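Local coordinates for protein protocadherin gamma-B3 (Homo sapiens, PDB 5K8R) that binds calcium through its extracellular cadherin repeats and potentially mediates calcium-dependent cell adhesion, possibly helping to establish and maintain specific neuronal connections in the brain, at residues Y5-E10 / L92-D98; K42-T46 / V56-I60. One frame throughout, in Å; residues are numbered along the deposited sequence.

Interaction 1 (Y5-E10 / L92-D98); sequences YAIPEE and LIQDIND. With CA (calcium ion), chain D; CA (calcium ion), chain C; CA (calcium ion), chain B.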
loop_
_atom_site.group_PDB
_atom_site.type_symbol
_atom_site.label_atom_id
_atom_site.label_comp_id
_atom_site.label_asym_id
_atom_site.label_seq_id
_atom_site.Cartn_x
_atom_site.Cartn_y
_atom_site.Cartn_z
ATOM N N TYR A 5 55.085 13.040 -32.803
ATOM C CA TYR A 5 55.515 11.812 -32.156
ATOM C C TYR A 5 54.315 11.159 -31.473
ATOM O O TYR A 5 53.207 11.699 -31.457
ATOM C CB TYR A 5 56.643 12.092 -31.161
ATOM C CG TYR A 5 57.872 12.712 -31.785
ATOM C CD1 TYR A 5 58.802 11.932 -32.460
ATOM C CD2 TYR A 5 58.104 14.079 -31.700
ATOM C CE1 TYR A 5 59.928 12.494 -33.033
ATOM C CE2 TYR A 5 59.229 14.651 -32.269
ATOM C CZ TYR A 5 60.137 13.853 -32.934
ATOM O OH TYR A 5 61.256 14.418 -33.502
ATOM N N ALA A 6 54.540 9.978 -30.902
ATOM C CA ALA A 6 53.481 9.251 -30.208
ATOM C C ALA A 6 54.111 8.410 -29.111
ATOM O O ALA A 6 54.879 7.488 -29.402
ATOM C CB ALA A 6 52.686 8.371 -31.176
ATOM N N ILE A 7 53.793 8.725 -27.860
ATOM C CA ILE A 7 54.397 8.031 -26.724
ATOM C C ILE A 7 53.307 7.612 -25.745
ATOM O O ILE A 7 52.280 8.297 -25.632
ATOM C CB ILE A 7 55.448 8.909 -26.026
ATOM C CG1 ILE A 7 54.835 10.247 -25.606
ATOM C CG2 ILE A 7 56.650 9.133 -26.931
ATOM C CD1 ILE A 7 55.771 11.133 -24.809
ATOM N N PRO A 8 53.474 6.504 -25.028
ATOM C CA PRO A 8 52.516 6.163 -23.975
ATOM C C PRO A 8 52.634 7.121 -22.801
ATOM O O PRO A 8 53.658 7.775 -22.592
ATOM C CB PRO A 8 52.916 4.739 -23.575
ATOM C CG PRO A 8 54.365 4.657 -23.924
ATOM C CD PRO A 8 54.527 5.484 -25.167
ATOM N N GLU A 9 51.553 7.204 -22.032
ATOM C CA GLU A 9 51.527 8.066 -20.863
ATOM C C GLU A 9 52.321 7.440 -19.716
ATOM O O GLU A 9 52.717 6.271 -19.759
ATOM C CB GLU A 9 50.088 8.329 -20.422
ATOM C CG GLU A 9 49.285 7.062 -20.177
ATOM C CD GLU A 9 47.977 7.320 -19.454
ATOM O OE1 GLU A 9 47.901 8.296 -18.678
ATOM O OE2 GLU A 9 47.022 6.542 -19.662
ATOM N N GLU A 10 52.557 8.250 -18.683
ATOM C CA GLU A 10 53.169 7.803 -17.429
ATOM C C GLU A 10 54.583 7.263 -17.629
ATOM O O GLU A 10 55.022 6.366 -16.906
ATOM C CB GLU A 10 52.296 6.755 -16.730
ATOM C CG GLU A 10 50.854 7.184 -16.504
ATOM C CD GLU A 10 50.705 8.209 -15.392
ATOM O OE1 GLU A 10 51.703 8.492 -14.696
ATOM O OE2 GLU A 10 49.583 8.727 -15.212
ATOM N N LEU A 92 51.398 12.801 -29.513
ATOM C CA LEU A 92 50.202 12.041 -29.178
ATOM C C LEU A 92 50.490 11.229 -27.916
ATOM O O LEU A 92 51.507 10.542 -27.830
ATOM C CB LEU A 92 49.811 11.114 -30.329
ATOM C CG LEU A 92 48.608 10.200 -30.085
ATOM C CD1 LEU A 92 47.346 11.021 -29.864
ATOM C CD2 LEU A 92 48.426 9.231 -31.242
ATOM N N ILE A 93 49.594 11.319 -26.940
ATOM C CA ILE A 93 49.750 10.619 -25.670
ATOM C C ILE A 93 48.819 9.413 -25.684
ATOM O O ILE A 93 47.597 9.555 -25.569
ATOM C CB ILE A 93 49.457 11.539 -24.478
ATOM C CG1 ILE A 93 50.411 12.735 -24.484
ATOM C CG2 ILE A 93 49.562 10.770 -23.172
ATOM C CD1 ILE A 93 51.874 12.351 -24.482
ATOM N N GLN A 94 49.398 8.224 -25.821
ATOM C CA GLN A 94 48.615 6.998 -25.842
ATOM C C GLN A 94 48.132 6.643 -24.440
ATOM O O GLN A 94 48.769 6.967 -23.435
ATOM C CB GLN A 94 49.444 5.851 -26.419
ATOM C CG GLN A 94 49.968 6.114 -27.822
ATOM C CD GLN A 94 51.086 5.168 -28.215
ATOM O OE1 GLN A 94 51.696 4.523 -27.362
ATOM N NE2 GLN A 94 51.361 5.083 -29.511
ATOM N N ASP A 95 46.989 5.964 -24.382
ATOM C CA ASP A 95 46.374 5.592 -23.118
ATOM C C ASP A 95 46.825 4.202 -22.690
ATOM O O ASP A 95 46.896 3.278 -23.505
ATOM C CB ASP A 95 44.848 5.628 -23.233
ATOM C CG ASP A 95 44.153 5.264 -21.932
ATOM O OD1 ASP A 95 44.558 5.781 -20.870
ATOM O OD2 ASP A 95 43.202 4.455 -21.972
ATOM N N ILE A 96 47.132 4.062 -21.401
ATOM C CA ILE A 96 47.424 2.769 -20.799
ATOM C C ILE A 96 46.350 2.475 -19.761
ATOM O O ILE A 96 45.698 3.377 -19.230
ATOM C CB ILE A 96 48.829 2.716 -20.165
ATOM C CG1 ILE A 96 48.925 3.684 -18.984
ATOM C CG2 ILE A 96 49.895 3.030 -21.204
ATOM C CD1 ILE A 96 50.285 3.690 -18.309
ATOM N N ASN A 97 46.164 1.186 -19.474
ATOM C CA ASN A 97 45.144 0.748 -18.521
ATOM C C ASN A 97 45.740 0.766 -17.116
ATOM O O ASN A 97 46.062 -0.266 -16.523
ATOM C CB ASN A 97 44.619 -0.631 -18.893
ATOM C CG ASN A 97 43.413 -1.034 -18.068
ATOM O OD1 ASN A 97 42.597 -0.192 -17.691
ATOM N ND2 ASN A 97 43.301 -2.321 -17.773
ATOM N N ASP A 98 45.888 1.974 -16.576
ATOM C CA ASP A 98 46.427 2.166 -15.237
ATOM C C ASP A 98 45.371 2.626 -14.240
ATOM O O ASP A 98 45.718 3.075 -13.142
ATOM C CB ASP A 98 47.591 3.158 -15.275
ATOM C CG ASP A 98 47.193 4.502 -15.849
ATOM O OD1 ASP A 98 46.189 4.559 -16.588
ATOM O OD2 ASP A 98 47.886 5.500 -15.562
HETATM CA CA CA D . 45.040 5.574 -18.514
HETATM CA CA CA C . 47.277 7.804 -16.084
HETATM CA CA CA B . 40.586 0.911 -16.890
#
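Strand 5-8 runs parallel to strand 92-94, the first and last strands of cadherin repeat EC1, their axes 4.6 Å apart at 26°. Backbone hydrogen bonds form the ladder: Leu92 N to Tyr5 O, Ile7 N to Leu92 O and Gln94 N to Ile7 O (each 2.9 Å), then Glu9 N to Gln94 O at 3.1 Å; beyond it, Ile96 N donates to Glu9 OE2 (3.0 Å). Apolar contacts flank it: Ile7 CG1 meets Ile93 CD1 at 3.8 Å on the buried face, Ala6 CB meets Leu92 CB at 4.1 Å on the other. Glu9 bridges two calcium ions: OE2 binds one (2.5 Å) with Asp95 OD1, Ile96 O and Asp98 OD1, and OE1 the other (2.7 Å) with Glu10 OE2 and Asp98 OD2. Glu63, and Asp131 of EC2, complete the first site; Asn97 OD1 reaches a third ion (2.4 Å). Glu9 OE2 lies 2.8 Å from Asp95 OD1; calcium probably offsets most of this charge, helped by Arg62 at Glu9 and Arg59 at Glu10 (Asn135 partners Asp95), tying the EC1-EC2 geometry to bound metal.

Interaction 2 (K42-T46 / V56-I60); sequences KKFFT and VSDRI
Lys42 leads into an inverse gamma turn centred on Lys43 (phi/psi -84/71), closed by a weak 2.9 Å bond from Phe44 N to Lys42 O. Lys43 O lies 3.1 Å from Asp58 CB. Phe44 (-98/-36) supplies the one hydrogen bond between the segments, its O accepting from Ser57 N at 2.8 Å and 170°. Its ring, with chi1 m and chi2 -35°, places CE1 3.5 Å from Arg59 O and CD1 4.0 Å from Ile60 CG1. Phe45 is extended (-132/154) and pairs with Val56, antiparallel and non-hydrogen-bonded, CA to CA 4.7 Å, side chains diverging; Ser57 CA is nearest Phe45 CA (4.6 Å). This joins strands 45-47 and 53-56 in the smaller sheet of the EC1 beta-sandwich, where the chain leaves for helix 62-65. Phe45, also m with chi2 97°, turns inward: CZ lies 3.6 Å from Ile60 CD1 (chi1 m, chi2 t) and CE2 4.5 Å from Val56 CG2, while Leu74 and Val91 of the facing sheet cover the ring. Thr46 (-136/143, chi1 p) brings CG2 to 3.5 Å from Ser57 OG. The second segment bends at Ser57 (-103/-29), extends through Asp58 (-148/180), and makes a weak 2.9 Å bond from Arg59 N to Asp58 OD1.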
loop_
_atom_site.group_PDB
_atom_site.type_symbol
_atom_site.label_atom_id
_atom_site.label_comp_id
_atom_site.label_asym_id
_atom_site.label_seq_id
_atom_site.Cartn_x
_atom_site.Cartn_y
_atom_site.Cartn_z
ATOM N N LYS A 42 53.157 24.337 -19.845
ATOM C CA LYS A 42 53.205 23.033 -19.198
ATOM C C LYS A 42 54.591 22.430 -19.397
ATOM O O LYS A 42 55.033 22.238 -20.536
ATOM C CB LYS A 42 52.126 22.109 -19.759
ATOM C CG LYS A 42 50.722 22.412 -19.265
ATOM C CD LYS A 42 50.627 22.263 -17.755
ATOM C CE LYS A 42 49.181 22.205 -17.292
ATOM N NZ LYS A 42 48.405 23.399 -17.725
ATOM N N LYS A 43 55.275 22.135 -18.291
ATOM C CA LYS A 43 56.631 21.587 -18.326
ATOM C C LYS A 43 56.561 20.071 -18.520
ATOM O O LYS A 43 56.848 19.276 -17.625
ATOM C CB LYS A 43 57.383 21.948 -17.053
ATOM C CG LYS A 43 57.386 23.430 -16.714
ATOM C CD LYS A 43 58.460 24.180 -17.481
ATOM C CE LYS A 43 58.587 25.612 -16.985
ATOM N NZ LYS A 43 59.765 26.304 -17.577
ATOM N N PHE A 44 56.168 19.674 -19.730
ATOM C CA PHE A 44 56.011 18.264 -20.067
ATOM C C PHE A 44 57.207 17.684 -20.808
ATOM O O PHE A 44 57.552 16.517 -20.596
ATOM C CB PHE A 44 54.743 18.059 -20.903
ATOM C CG PHE A 44 53.474 18.088 -20.096
ATOM C CD1 PHE A 44 53.450 17.576 -18.809
ATOM C CD2 PHE A 44 52.311 18.626 -20.619
ATOM C CE1 PHE A 44 52.286 17.599 -18.059
ATOM C CE2 PHE A 44 51.146 18.653 -19.875
ATOM C CZ PHE A 44 51.134 18.139 -18.593
ATOM N N PHE A 45 57.852 18.467 -21.671
ATOM C CA PHE A 45 58.993 18.005 -22.444
ATOM C C PHE A 45 60.120 19.022 -22.359
ATOM O O PHE A 45 59.886 20.214 -22.139
ATOM C CB PHE A 45 58.626 17.776 -23.918
ATOM C CG PHE A 45 57.437 16.883 -24.119
ATOM C CD1 PHE A 45 56.179 17.421 -24.336
ATOM C CD2 PHE A 45 57.576 15.506 -24.094
ATOM C CE1 PHE A 45 55.082 16.600 -24.522
ATOM C CE2 PHE A 45 56.485 14.681 -24.280
ATOM C CZ PHE A 45 55.235 15.228 -24.494
ATOM N N THR A 46 61.349 18.541 -22.539
ATOM C CA THR A 46 62.519 19.402 -22.632
ATOM C C THR A 46 63.395 18.925 -23.778
ATOM O O THR A 46 63.508 17.722 -24.027
ATOM C CB THR A 46 63.336 19.419 -21.325
ATOM O OG1 THR A 46 63.578 18.075 -20.888
ATOM C CG2 THR A 46 62.600 20.183 -20.232
ATOM N N VAL A 56 61.044 13.481 -21.968
ATOM C CA VAL A 56 59.986 13.697 -20.987
ATOM C C VAL A 56 60.554 14.441 -19.786
ATOM O O VAL A 56 61.565 14.032 -19.201
ATOM C CB VAL A 56 59.360 12.360 -20.562
ATOM C CG1 VAL A 56 58.383 12.570 -19.420
ATOM C CG2 VAL A 56 58.664 11.695 -21.739
ATOM N N SER A 57 59.895 15.535 -19.404
ATOM C CA SER A 57 60.363 16.377 -18.311
ATOM C C SER A 57 59.590 16.180 -17.015
ATOM O O SER A 57 60.157 16.375 -15.936
ATOM C CB SER A 57 60.289 17.854 -18.712
ATOM O OG SER A 57 60.692 18.694 -17.644
ATOM N N ASP A 58 58.315 15.805 -17.091
ATOM C CA ASP A 58 57.490 15.631 -15.904
ATOM C C ASP A 58 56.475 14.527 -16.181
ATOM O O ASP A 58 56.444 13.946 -17.268
ATOM C CB ASP A 58 56.811 16.950 -15.516
ATOM C CG ASP A 58 56.327 16.963 -14.078
ATOM O OD1 ASP A 58 56.791 16.118 -13.284
ATOM O OD2 ASP A 58 55.484 17.821 -13.742
ATOM N N ARG A 59 55.644 14.240 -15.184
ATOM C CA ARG A 59 54.641 13.194 -15.327
ATOM C C ARG A 59 53.577 13.606 -16.337
ATOM O O ARG A 59 52.999 14.693 -16.240
ATOM C CB ARG A 59 53.996 12.884 -13.976
ATOM C CG ARG A 59 52.861 11.876 -14.057
ATOM C CD ARG A 59 52.416 11.428 -12.676
ATOM N NE ARG A 59 51.340 10.444 -12.744
ATOM C CZ ARG A 59 50.052 10.731 -12.584
ATOM N NH1 ARG A 59 49.673 11.978 -12.338
ATOM N NH2 ARG A 59 49.142 9.771 -12.665
ATOM N N ILE A 60 53.323 12.733 -17.309
ATOM C CA ILE A 60 52.299 12.974 -18.319
ATOM C C ILE A 60 51.136 12.022 -18.075
ATOM O O ILE A 60 51.139 10.881 -18.552
ATOM C CB ILE A 60 52.869 12.813 -19.740
ATOM C CG1 ILE A 60 54.052 13.761 -19.944
ATOM C CG2 ILE A 60 51.793 13.073 -20.785
ATOM C CD1 ILE A 60 54.666 13.683 -21.321
#

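Interaction 2 is nested within the chain loop closed by interaction 1, and their centres are about 13 Å apart in EC1. Ile7 and Phe45 meet across the interior of the sandwich, Ile7 CD1 to Phe45 CE2 at 3.7 Å, so the two sheets share one hydrophobic core. Nearer the calcium ions, 56-60 runs beside the end of 5-10: Glu10 N probably donates to Ile60 O (3.0 Å), and Glu10 OE1 forms a salt bridge with Arg59 NE at 2.8 Å. Glu10 thereby holds Arg59 through one carboxylate oxygen and calcium through the other. Just beyond Ile60, Asp61 and Glu63 supply ligands to the calcium sites built by 5-10 and 92-98, placing interaction 2 beside the EC1-EC2 junction.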